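Local coordinates for SPbeta prophage-derived uncharacterized protein YopT (Bacillus subtilis, PDB 2DLB) that is of unknown function, is encoded by the SPbeta prophage and assembles as a homodimer, at residues E42-K47 and V52-L57. Residues are numbered along the deposited sequence; the frame is centred on the assembly and turned at random.
Sequences EVSFLK and VENFKL
Phe-55 meets strand 42-46 through both backbone and ring. Its N and O bond to Val-43 O (2.8 Å) and Val-43 N in a hydrogen-bonded antiparallel pair; Phe-45 and Glu-53 form the next such pair. Hydrogen-bonded and non-hydrogen-bonded pairs alternate through five bridges, Glu-42 with Lys-56 to Leu-46 with Val-52, and a four-residue loop joins the strands, which identifies a regular hairpin. With CG beside its own backbone N (chi1 -58°), the Phe-55 ring leans along the sheet toward Phe-45. Phe-55 CE2 comes 3.8 Å from Phe-45 CD1, the planes 73° apart, rim to rim, neither ring covering the other's face. On the face bearing Glu-42 and Val-52, Glu-42 stretches across its neighbour strand with CG anti to the backbone N (chi1 -173°). Glu-42 CG rests 3.4 Å from Phe-55 O, and Glu-42 OE2 lies 3.7 Å from Asn-54 CB, carbon-to-oxygen van der Waals contacts, not hydrogen bonds. Val-52 splits its branches: CG1 touches Ser-44 CB, and CG2 meets Leu-46 CD1. Near the turn Lys-47 NZ makes a salt bridge to Glu-53 OE1 (3.0 Å), arriving from above the carboxylate plane. Beyond the hairpin, Phe-45 packs on Leu-10 and Leu-12 of strand 3-19, while strand 42-46 pairs antiparallel with a strand of the second subunit, continuing the sheet across the dimer interface.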
loop_
_atom_site.group_PDB
_atom_site.type_symbol
_atom_site.label_atom_id
_atom_site.label_comp_id
_atom_site.label_asym_id
_atom_site.label_seq_id
_atom_site.Cartn_x
_atom_site.Cartn_y
_atom_site.Cartn_z
ATOM N N GLU A 42 8.328 -3.485 -4.371
ATOM C CA GLU A 42 7.946 -4.318 -3.209
ATOM C C GLU A 42 7.393 -3.450 -2.119
ATOM O O GLU A 42 7.971 -2.404 -1.774
ATOM C CB GLU A 42 9.166 -5.108 -2.707
ATOM C CG GLU A 42 8.866 -6.153 -1.606
ATOM C CD GLU A 42 10.075 -7.012 -1.324
ATOM O OE1 GLU A 42 11.146 -6.488 -1.024
ATOM O OE2 GLU A 42 9.996 -8.234 -1.452
ATOM N N VAL A 43 6.274 -3.865 -1.555
ATOM C CA VAL A 43 5.611 -3.219 -0.435
ATOM C C VAL A 43 5.543 -4.214 0.720
ATOM O O VAL A 43 5.380 -5.406 0.533
ATOM C CB VAL A 43 4.214 -2.709 -0.840
ATOM C CG1 VAL A 43 3.273 -3.824 -1.292
ATOM C CG2 VAL A 43 3.589 -1.861 0.278
ATOM N N SER A 44 5.693 -3.689 1.931
ATOM C CA SER A 44 5.599 -4.525 3.114
ATOM C C SER A 44 4.615 -3.946 4.097
ATOM O O SER A 44 4.447 -2.724 4.200
ATOM C CB SER A 44 6.980 -4.681 3.742
ATOM O OG SER A 44 7.523 -3.713 4.485
ATOM N N PHE A 45 3.940 -4.818 4.819
ATOM C CA PHE A 45 2.973 -4.444 5.847
ATOM C C PHE A 45 3.457 -4.932 7.211
ATOM O O PHE A 45 3.813 -6.097 7.348
ATOM C CB PHE A 45 1.596 -5.029 5.574
ATOM C CG PHE A 45 0.939 -4.378 4.378
ATOM C CD1 PHE A 45 1.217 -4.778 3.122
ATOM C CD2 PHE A 45 0.079 -3.314 4.593
ATOM C CE1 PHE A 45 0.655 -4.133 2.039
ATOM C CE2 PHE A 45 -0.491 -2.693 3.506
ATOM C CZ PHE A 45 -0.215 -3.084 2.231
ATOM N N LEU A 46 3.447 -4.062 8.218
ATOM C CA LEU A 46 3.644 -4.381 9.619
ATOM C C LEU A 46 2.257 -4.725 10.168
ATOM O O LEU A 46 1.427 -3.847 10.436
ATOM C CB LEU A 46 4.259 -3.223 10.357
ATOM C CG LEU A 46 4.430 -3.428 11.879
ATOM C CD1 LEU A 46 5.294 -4.620 12.196
ATOM C CD2 LEU A 46 5.016 -2.147 12.462
ATOM N N LYS A 47 1.965 -6.031 10.275
ATOM C CA LYS A 47 0.639 -6.519 10.619
ATOM C C LYS A 47 0.388 -6.312 12.099
ATOM O O LYS A 47 1.281 -5.993 12.889
ATOM C CB LYS A 47 0.540 -7.981 10.163
ATOM C CG LYS A 47 0.576 -8.164 8.674
ATOM C CD LYS A 47 0.588 -9.562 8.102
ATOM C CE LYS A 47 1.823 -10.363 8.358
ATOM N NZ LYS A 47 1.667 -11.731 7.707
ATOM N N VAL A 52 5.936 -8.917 9.692
ATOM C CA VAL A 52 6.041 -8.120 8.464
ATOM C C VAL A 52 5.882 -9.037 7.282
ATOM O O VAL A 52 6.547 -10.088 7.210
ATOM C CB VAL A 52 7.375 -7.369 8.442
ATOM C CG1 VAL A 52 7.537 -6.713 7.070
ATOM C CG2 VAL A 52 7.441 -6.383 9.609
ATOM N N GLU A 53 5.030 -8.665 6.356
ATOM C CA GLU A 53 4.831 -9.440 5.138
ATOM C C GLU A 53 5.153 -8.563 3.917
ATOM O O GLU A 53 4.642 -7.442 3.811
ATOM C CB GLU A 53 3.427 -9.995 5.048
ATOM C CG GLU A 53 3.205 -10.948 3.897
ATOM C CD GLU A 53 1.878 -11.664 3.847
ATOM O OE1 GLU A 53 1.058 -11.396 4.757
ATOM O OE2 GLU A 53 1.669 -12.445 2.881
ATOM N N ASN A 54 5.947 -9.118 2.992
ATOM C CA ASN A 54 6.335 -8.451 1.765
ATOM C C ASN A 54 5.577 -8.980 0.563
ATOM O O ASN A 54 5.280 -10.187 0.464
ATOM C CB ASN A 54 7.830 -8.693 1.497
ATOM C CG ASN A 54 8.695 -8.280 2.649
ATOM O OD1 ASN A 54 8.433 -7.348 3.366
ATOM N ND2 ASN A 54 9.684 -9.094 2.880
ATOM N N PHE A 55 5.241 -8.096 -0.343
ATOM C CA PHE A 55 4.521 -8.407 -1.560
ATOM C C PHE A 55 5.143 -7.737 -2.786
ATOM O O PHE A 55 5.635 -6.603 -2.693
ATOM C CB PHE A 55 3.074 -7.902 -1.524
ATOM C CG PHE A 55 2.260 -8.443 -0.375
ATOM C CD1 PHE A 55 1.584 -9.639 -0.557
ATOM C CD2 PHE A 55 2.185 -7.770 0.825
ATOM C CE1 PHE A 55 0.867 -10.147 0.482
ATOM C CE2 PHE A 55 1.451 -8.308 1.862
ATOM C CZ PHE A 55 0.790 -9.485 1.666
ATOM N N LYS A 56 5.079 -8.429 -3.920
ATOM C CA LYS A 56 5.393 -7.824 -5.188
ATOM C C LYS A 56 4.364 -6.718 -5.484
ATOM O O LYS A 56 3.169 -6.985 -5.486
ATOM C CB LYS A 56 5.417 -8.851 -6.319
ATOM C CG LYS A 56 5.677 -8.257 -7.686
ATOM C CD LYS A 56 5.709 -9.308 -8.796
ATOM C CE LYS A 56 5.864 -8.619 -10.166
ATOM N NZ LYS A 56 6.060 -9.620 -11.245
ATOM N N LEU A 57 4.870 -5.527 -5.791
ATOM C CA LEU A 57 4.058 -4.377 -6.157
ATOM C C LEU A 57 4.162 -4.138 -7.648
ATOM O O LEU A 57 5.294 -3.927 -8.133
ATOM C CB LEU A 57 4.561 -3.157 -5.384
ATOM C CG LEU A 57 3.837 -1.861 -5.527
ATOM C CD1 LEU A 57 2.376 -1.995 -5.087
ATOM C CD2 LEU A 57 4.555 -0.787 -4.712
HETATM O O HOH W 1 4.530 -12.249 7.398
#